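Local coordinates for protein succinylglutamate desuccinylase (PDB 1YW4) that probably hydrolyses N-succinylglutamate to succinate and glutamate, the last step of arginine breakdown by the AST pathway, using one zinc ion per subunit, at residues Val37-Asp42 / Gly68-Ile73; Ala161-Leu166 / Glu175-Leu180; Cys183-Val188 / Phe211-Gly216. One frame throughout, in Å; residues are numbered along the deposited sequence.

Contact 1 of 3, residues Val37-Asp42 / Gly68-Ile73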
# COMPACT_ATOMS: atom_id res chain seq x y z
N VAL A 37 14.12 -19.30 31.81
CA VAL A 37 15.24 -20.23 31.82
C VAL A 37 16.08 -20.15 30.53
O VAL A 37 15.56 -20.18 29.41
CB VAL A 37 14.74 -21.71 32.06
CG1 VAL A 37 13.79 -22.14 30.94
CG2 VAL A 37 15.93 -22.66 32.17
N GLU A 38 17.39 -20.01 30.73
CA GLU A 38 18.33 -19.90 29.63
C GLU A 38 19.12 -21.19 29.47
O GLU A 38 19.70 -21.69 30.43
CB GLU A 38 19.29 -18.75 29.94
CG GLU A 38 20.33 -18.52 28.88
CD GLU A 38 21.47 -17.68 29.39
OE1 GLU A 38 21.53 -16.48 29.04
OE2 GLU A 38 22.30 -18.21 30.15
N LEU A 39 19.13 -21.73 28.25
CA LEU A 39 19.85 -22.97 27.97
C LEU A 39 20.96 -22.72 26.95
O LEU A 39 20.75 -21.99 25.98
CB LEU A 39 18.89 -24.06 27.44
CG LEU A 39 17.70 -24.51 28.31
CD1 LEU A 39 16.58 -23.48 28.18
CD2 LEU A 39 17.18 -25.87 27.86
N ASN A 40 22.14 -23.29 27.18
CA ASN A 40 23.27 -23.13 26.26
C ASN A 40 23.62 -21.65 26.06
O ASN A 40 24.10 -21.25 24.99
CB ASN A 40 22.94 -23.77 24.91
CG ASN A 40 24.18 -24.02 24.05
OD1 ASN A 40 24.11 -24.02 22.82
ND2 ASN A 40 25.31 -24.26 24.71
N GLY A 41 23.39 -20.85 27.09
CA GLY A 41 23.68 -19.43 27.01
C GLY A 41 25.14 -19.09 26.74
O GLY A 41 25.45 -18.09 26.09
N ASP A 42 26.05 -19.93 27.22
CA ASP A 42 27.48 -19.70 27.02
C ASP A 42 27.98 -20.02 25.61
O ASP A 42 29.17 -19.86 25.33
CB ASP A 42 28.30 -20.50 28.04
CG ASP A 42 28.01 -20.09 29.46
OD1 ASP A 42 27.54 -18.95 29.66
OD2 ASP A 42 28.27 -20.89 30.38
N GLY A 68 7.38 -29.15 25.92
CA GLY A 68 7.74 -30.44 25.37
C GLY A 68 9.15 -30.43 24.81
O GLY A 68 9.92 -31.38 25.01
N MSE A 69 9.50 -29.35 24.12
CA MSE A 69 10.83 -29.20 23.55
C MSE A 69 11.88 -29.16 24.65
O MSE A 69 12.91 -29.80 24.53
CB MSE A 69 10.93 -27.90 22.73
CG MSE A 69 10.10 -27.86 21.46
SE MSE A 69 10.60 -26.34 20.35
CE MSE A 69 10.00 -24.92 21.51
N LEU A 70 11.62 -28.42 25.72
CA LEU A 70 12.58 -28.33 26.82
C LEU A 70 12.81 -29.69 27.47
O LEU A 70 13.94 -30.05 27.81
CB LEU A 70 12.09 -27.33 27.87
CG LEU A 70 12.00 -25.89 27.36
CD1 LEU A 70 11.37 -24.98 28.41
CD2 LEU A 70 13.40 -25.42 26.97
N THR A 71 11.74 -30.46 27.65
CA THR A 71 11.88 -31.78 28.24
C THR A 71 12.72 -32.68 27.34
O THR A 71 13.56 -33.45 27.82
CB THR A 71 10.51 -32.43 28.49
OG1 THR A 71 9.71 -31.56 29.30
CG2 THR A 71 10.68 -33.75 29.24
N ASP A 72 12.52 -32.58 26.03
CA ASP A 72 13.30 -33.40 25.10
C ASP A 72 14.77 -33.02 25.12
O ASP A 72 15.65 -33.88 25.02
CB ASP A 72 12.76 -33.28 23.67
CG ASP A 72 11.48 -34.08 23.48
OD1 ASP A 72 11.20 -34.95 24.32
OD2 ASP A 72 10.76 -33.84 22.49
N ILE A 73 15.05 -31.73 25.26
CA ILE A 73 16.43 -31.27 25.31
C ILE A 73 17.10 -31.82 26.57
O ILE A 73 18.21 -32.37 26.50
CB ILE A 73 16.51 -29.73 25.32
CG1 ILE A 73 16.01 -29.19 23.98
CG2 ILE A 73 17.94 -29.27 25.59
CD1 ILE A 73 16.11 -27.70 23.82

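Contact 2 of 3, residues Ala161-Leu166 / Glu175-Leu180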
# COMPACT_ATOMS: atom_id res chain seq x y z
N ALA A 161 1.21 -14.15 11.39
CA ALA A 161 2.20 -13.44 12.18
C ALA A 161 1.99 -11.94 12.11
O ALA A 161 1.40 -11.42 11.16
CB ALA A 161 3.60 -13.79 11.70
N ILE A 162 2.49 -11.26 13.13
CA ILE A 162 2.42 -9.81 13.21
C ILE A 162 3.86 -9.34 13.19
O ILE A 162 4.66 -9.74 14.03
CB ILE A 162 1.79 -9.33 14.54
CG1 ILE A 162 0.46 -10.05 14.79
CG2 ILE A 162 1.62 -7.82 14.49
CD1 ILE A 162 -0.58 -9.86 13.71
N TYR A 163 4.20 -8.50 12.21
CA TYR A 163 5.55 -7.97 12.07
C TYR A 163 5.57 -6.57 12.68
O TYR A 163 4.92 -5.65 12.18
CB TYR A 163 5.93 -7.90 10.58
CG TYR A 163 7.41 -8.06 10.27
CD1 TYR A 163 7.82 -8.81 9.17
CD2 TYR A 163 8.39 -7.44 11.05
CE1 TYR A 163 9.17 -8.95 8.85
CE2 TYR A 163 9.75 -7.57 10.74
CZ TYR A 163 10.13 -8.33 9.64
OH TYR A 163 11.46 -8.47 9.32
N PRO A 164 6.32 -6.40 13.78
CA PRO A 164 6.42 -5.10 14.46
C PRO A 164 6.85 -3.95 13.56
O PRO A 164 7.51 -4.15 12.54
CB PRO A 164 7.42 -5.38 15.58
CG PRO A 164 8.27 -6.48 15.02
CD PRO A 164 7.23 -7.37 14.39
N PHE A 165 6.45 -2.74 13.95
CA PHE A 165 6.80 -1.54 13.21
C PHE A 165 8.33 -1.39 13.17
O PHE A 165 8.98 -1.36 14.22
CB PHE A 165 6.18 -0.31 13.86
CG PHE A 165 6.52 0.99 13.17
CD1 PHE A 165 6.70 2.16 13.90
CD2 PHE A 165 6.67 1.04 11.78
CE1 PHE A 165 7.02 3.36 13.27
CE2 PHE A 165 6.99 2.24 11.14
CZ PHE A 165 7.17 3.40 11.89
N LEU A 166 8.89 -1.31 11.97
CA LEU A 166 10.33 -1.15 11.80
C LEU A 166 10.66 0.29 11.43
O LEU A 166 10.25 0.78 10.38
CB LEU A 166 10.83 -2.09 10.69
CG LEU A 166 10.64 -3.59 10.89
CD1 LEU A 166 11.12 -4.33 9.65
CD2 LEU A 166 11.41 -4.06 12.12
N GLU A 175 13.89 -13.17 4.57
CA GLU A 175 14.49 -14.46 4.90
C GLU A 175 13.64 -15.07 6.02
O GLU A 175 13.41 -16.28 6.06
CB GLU A 175 15.93 -14.26 5.36
CG GLU A 175 16.85 -15.43 5.06
CD GLU A 175 16.36 -16.72 5.68
OE1 GLU A 175 16.30 -16.79 6.92
OE2 GLU A 175 16.04 -17.66 4.92
N GLN A 176 13.18 -14.23 6.94
CA GLN A 176 12.35 -14.69 8.05
C GLN A 176 10.93 -14.95 7.57
O GLN A 176 10.26 -15.86 8.06
CB GLN A 176 12.35 -13.67 9.18
CG GLN A 176 13.56 -13.79 10.10
CD GLN A 176 13.58 -15.11 10.85
OE1 GLN A 176 12.67 -15.40 11.64
NE2 GLN A 176 14.60 -15.92 10.61
N LEU A 177 10.46 -14.15 6.62
CA LEU A 177 9.13 -14.34 6.08
C LEU A 177 9.08 -15.71 5.43
O LEU A 177 8.06 -16.39 5.45
CB LEU A 177 8.81 -13.26 5.04
CG LEU A 177 8.52 -11.87 5.61
CD1 LEU A 177 8.32 -10.87 4.48
CD2 LEU A 177 7.28 -11.95 6.48
N ALA A 178 10.21 -16.12 4.86
CA ALA A 178 10.30 -17.42 4.21
C ALA A 178 10.16 -18.52 5.25
O ALA A 178 9.36 -19.45 5.10
CB ALA A 178 11.63 -17.54 3.48
N TRP A 179 10.94 -18.41 6.33
CA TRP A 179 10.91 -19.40 7.41
C TRP A 179 9.50 -19.51 7.98
O TRP A 179 9.03 -20.60 8.30
CB TRP A 179 11.86 -18.99 8.53
CG TRP A 179 12.01 -20.02 9.59
CD1 TRP A 179 12.84 -21.10 9.57
CD2 TRP A 179 11.35 -20.05 10.86
NE1 TRP A 179 12.74 -21.80 10.75
CE2 TRP A 179 11.84 -21.18 11.56
CE3 TRP A 179 10.40 -19.23 11.48
CZ2 TRP A 179 11.40 -21.51 12.85
CZ3 TRP A 179 9.97 -19.56 12.77
CH2 TRP A 179 10.47 -20.69 13.44
N LEU A 180 8.85 -18.37 8.13
CA LEU A 180 7.50 -18.33 8.66
C LEU A 180 6.56 -19.03 7.68
O LEU A 180 5.73 -19.85 8.08
CB LEU A 180 7.04 -16.88 8.87
CG LEU A 180 7.79 -16.12 9.96
CD1 LEU A 180 7.36 -14.65 9.96
CD2 LEU A 180 7.49 -16.76 11.32

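Contact 3 of 3, residues Cys183-Val188 / Phe211-Gly216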
# COMPACT_ATOMS: atom_id res chain seq x y z
N CYS A 183 6.38 -22.84 7.52
CA CYS A 183 6.25 -23.16 8.93
C CYS A 183 4.77 -23.32 9.26
O CYS A 183 4.40 -23.95 10.25
CB CYS A 183 6.85 -22.04 9.78
SG CYS A 183 6.43 -22.10 11.52
N GLY A 184 3.93 -22.72 8.42
CA GLY A 184 2.50 -22.79 8.63
C GLY A 184 1.83 -21.43 8.55
O GLY A 184 0.64 -21.34 8.27
N ILE A 185 2.59 -20.37 8.82
CA ILE A 185 2.03 -19.02 8.76
C ILE A 185 1.42 -18.82 7.38
O ILE A 185 2.07 -19.09 6.37
CB ILE A 185 3.12 -17.95 9.00
CG1 ILE A 185 3.85 -18.24 10.31
CG2 ILE A 185 2.48 -16.57 9.04
CD1 ILE A 185 2.93 -18.29 11.53
N GLU A 186 0.18 -18.35 7.34
CA GLU A 186 -0.53 -18.15 6.08
C GLU A 186 -0.70 -16.68 5.72
O GLU A 186 -1.20 -16.36 4.64
CB GLU A 186 -1.90 -18.82 6.15
CG GLU A 186 -1.86 -20.26 6.67
CD GLU A 186 -3.25 -20.86 6.85
OE1 GLU A 186 -3.35 -21.94 7.46
OE2 GLU A 186 -4.23 -20.25 6.38
N ALA A 187 -0.28 -15.79 6.61
CA ALA A 187 -0.40 -14.36 6.38
C ALA A 187 0.41 -13.57 7.40
O ALA A 187 0.64 -14.03 8.52
CB ALA A 187 -1.86 -13.94 6.44
N VAL A 188 0.84 -12.37 7.01
CA VAL A 188 1.62 -11.52 7.90
C VAL A 188 1.07 -10.09 7.93
O VAL A 188 0.82 -9.49 6.88
CB VAL A 188 3.10 -11.46 7.47
CG1 VAL A 188 3.90 -10.65 8.49
CG2 VAL A 188 3.67 -12.85 7.33
N PHE A 211 8.76 -11.46 16.14
CA PHE A 211 7.43 -11.59 15.58
C PHE A 211 6.43 -12.10 16.63
O PHE A 211 6.81 -12.80 17.56
CB PHE A 211 7.42 -12.57 14.40
CG PHE A 211 8.55 -12.36 13.41
CD1 PHE A 211 9.80 -12.91 13.63
CD2 PHE A 211 8.35 -11.59 12.27
CE1 PHE A 211 10.85 -12.70 12.74
CE2 PHE A 211 9.40 -11.37 11.37
CZ PHE A 211 10.65 -11.93 11.61
N THR A 212 5.17 -11.72 16.47
CA THR A 212 4.12 -12.21 17.35
C THR A 212 3.50 -13.29 16.45
O THR A 212 3.15 -13.00 15.29
CB THR A 212 3.04 -11.13 17.64
OG1 THR A 212 3.62 -10.05 18.38
CG2 THR A 212 1.90 -11.73 18.45
N LEU A 213 3.39 -14.52 16.94
CA LEU A 213 2.81 -15.61 16.16
C LEU A 213 1.48 -16.09 16.71
O LEU A 213 1.40 -16.56 17.84
CB LEU A 213 3.77 -16.81 16.09
CG LEU A 213 5.19 -16.58 15.56
CD1 LEU A 213 5.93 -17.91 15.45
CD2 LEU A 213 5.11 -15.90 14.22
N GLU A 214 0.42 -15.94 15.92
CA GLU A 214 -0.92 -16.40 16.30
C GLU A 214 -0.98 -17.77 15.64
O GLU A 214 -1.21 -17.87 14.43
CB GLU A 214 -1.99 -15.47 15.72
CG GLU A 214 -2.11 -14.13 16.42
CD GLU A 214 -2.64 -14.25 17.84
OE1 GLU A 214 -3.44 -15.16 18.10
OE2 GLU A 214 -2.27 -13.42 18.69
N LEU A 215 -0.77 -18.82 16.43
CA LEU A 215 -0.73 -20.19 15.94
C LEU A 215 -2.04 -20.96 15.89
O LEU A 215 -2.07 -22.07 15.38
CB LEU A 215 0.30 -20.96 16.76
CG LEU A 215 1.69 -20.32 16.75
CD1 LEU A 215 2.60 -20.93 17.82
CD2 LEU A 215 2.27 -20.49 15.36
N GLY A 216 -3.12 -20.39 16.42
CA GLY A 216 -4.39 -21.10 16.39
C GLY A 216 -5.41 -20.77 17.47
O GLY A 216 -5.46 -19.65 18.00

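Contact 1 of 3, residues Val37-Asp42 / Gly68-Ile73
Leu-39, at the end of strand 36-39, meets Leu-70 and Ile-73 of helix 61-75, in a helix-on-sheet layer of the alpha/beta fold that this enzyme shares with the zinc exopeptidases. The contact is wholly apolar. No hydrogen bond passes between the segments, and the backbones stay well apart, with the CA atoms of Leu-39 and Leu-70 9.1 Å from each other.

On the helix, Leu-70 and Ile-73 lie three residues apart and present their side chains on the face turned to the strand. Val-37, two residues before Leu-39, points the same way but stops just short, its CG1 4.5 Å from Leu-70 CD1. Val-86 and Phe-88 of strand 83-88 also pack on Leu-70, while Ala-29 and Leu-80 pack on Leu-39.

Strand 36-39 pairs with strand 83-88 through backbone hydrogen bonding between Leu-39 and Leu-84. On the helix, the Asp-72 carboxylate makes a salt bridge with Arg-237.

The second torsion of Leu-39 (chi2 80°) turns both branches of the fork to the helix, so that CD1 and CD2 each lie 3.9 Å from Leu-70 CD2, and CD2 reaches on to Ile-73 CG2 at 4.2 Å.

Contact 2 of 3, residues Ala161-Leu166 / Glu175-Leu180
Strand residues Ala-161 and Tyr-163 meet helix residues Leu-180 and Leu-177 in reversed order, since the chain doubles back between the two segments, and the backbones come nearest where the CA atoms of Ala-161 and Leu-180 lie 8.0 Å apart. Two apolar touches carry the contact, and no hydrogen bond crosses it.

At one end the single methyl of Ala-161 meets the CD1 branch of Leu-180, CB to CD1 4.2 Å. Leu-180 also packs on Leu-213 of the neighbouring strand 209-215.

At the other end Leu-177 comes to the edge of the Tyr-163 ring, not over its face. Its CD2 lies near the ring plane, 4.2 Å from Tyr-163 CD1, and the two side chains cross at about a right angle. Tyr-163 holds its ring out to the helix with CG anti to the backbone N (chi1 -150°). His-172 and Phe-211 both meet this ring edge-to-face, and its OH is hydrogen-bonded to the backbone N of Lys-173, which helps to fix the ring's position.

One residue before Leu-177, Gln-176 starts toward the strand, but its amide turns off and OE1 bonds to Tyr-146 OH.

Helix 174-181 joins strand 160-163 to its parallel neighbour 187-190 and packs on both, with Leu-177 also against Val-188. This layering of a helix on parallel strands belongs to the catalytic domain of the AspA/AstE family, and the Ala-161 side chain lies about 7 Å from that of Glu-214, the predicted active-site residue.

Contact 3 of 3, residues Cys183-Val188 / Phe211-Gly216
Ile-185 reaches Leu-213 and Leu-215 with the far end of its side chain, and these apolar touches carry the contact. Its CD1 approaches Leu-213 CD2 at 4.2 Å and Leu-215 CD2 at 4.5 Å, so that one methyl meets a branch of each leucine. Both rotations of the isoleucine (chi1 -54°, chi2 -57°) bend the chain over, bringing CD1 close although the CB itself is not aimed at the strand. Leu-213 and Leu-215, two residues apart on strand 209-215, lie on the same face and each extends one branch to meet it. All three side chains are buried. Leu-180 packs on Ile-185, Ala-161 packs on both Ile-185 and Leu-213, and Phe-229 lies against Leu-215.

No backbone hydrogen bond links the two segments. The CA atoms of Ile-185 and Leu-215 are 7.8 Å apart, and the strands they belong to or lead into, 187-190 and 209-215, are not neighbours: strand 160-163 runs between them, antiparallel to 209-215 and parallel to 187-190. Ile-185 thus reaches across the middle strand. These strands are part of the mixed beta-sheet in the alpha/beta catalytic domain of the AstE family, which belongs with the zinc exopeptidases.

The polar residues of strand 209-215 alternate with these leucines and lie on its other side, toward the zinc site. Thr-212 packs on the zinc ligand His-149, and its OG1 is hydrogen-bonded to Ser-199 OG. Glu-214, the predicted active-site residue, also packs on His-149, and on Ala-151. The Leu-213 side chain itself is about 10 Å from the zinc ion.

Glycines mark the ends of the contact: just before Ile-185, the backbone of Gly-184 takes a conformation in which a CB would collide with the carbonyl O of Cys-183, and at Gly-216 the chain turns a corner after Leu-215.

Overall arrangement
The three contacts follow one another along the chain, contact 1 closing before contact 2 opens and contact 2 before contact 3. Contacts 2 and 3 are close neighbours, their centres 9 Å apart. They are joined by probable backbone hydrogen bonds, Ile-162 N to Thr-212 O and Ala-161 N to Ala-187 O, each 2.9 Å. Contact 1 stands apart, its centre 24 and 23 Å from theirs, farther along the row of strands, near the edge formed by 20-23, 27-33 and 36-39. Contacts 1 and 2 each pack a helix on a strand, whereas contact 3 joins two strand regions across 160-163. Contacts 2 and 3 together build the apolar packing behind the strand that carries the predicted active-site Glu-214.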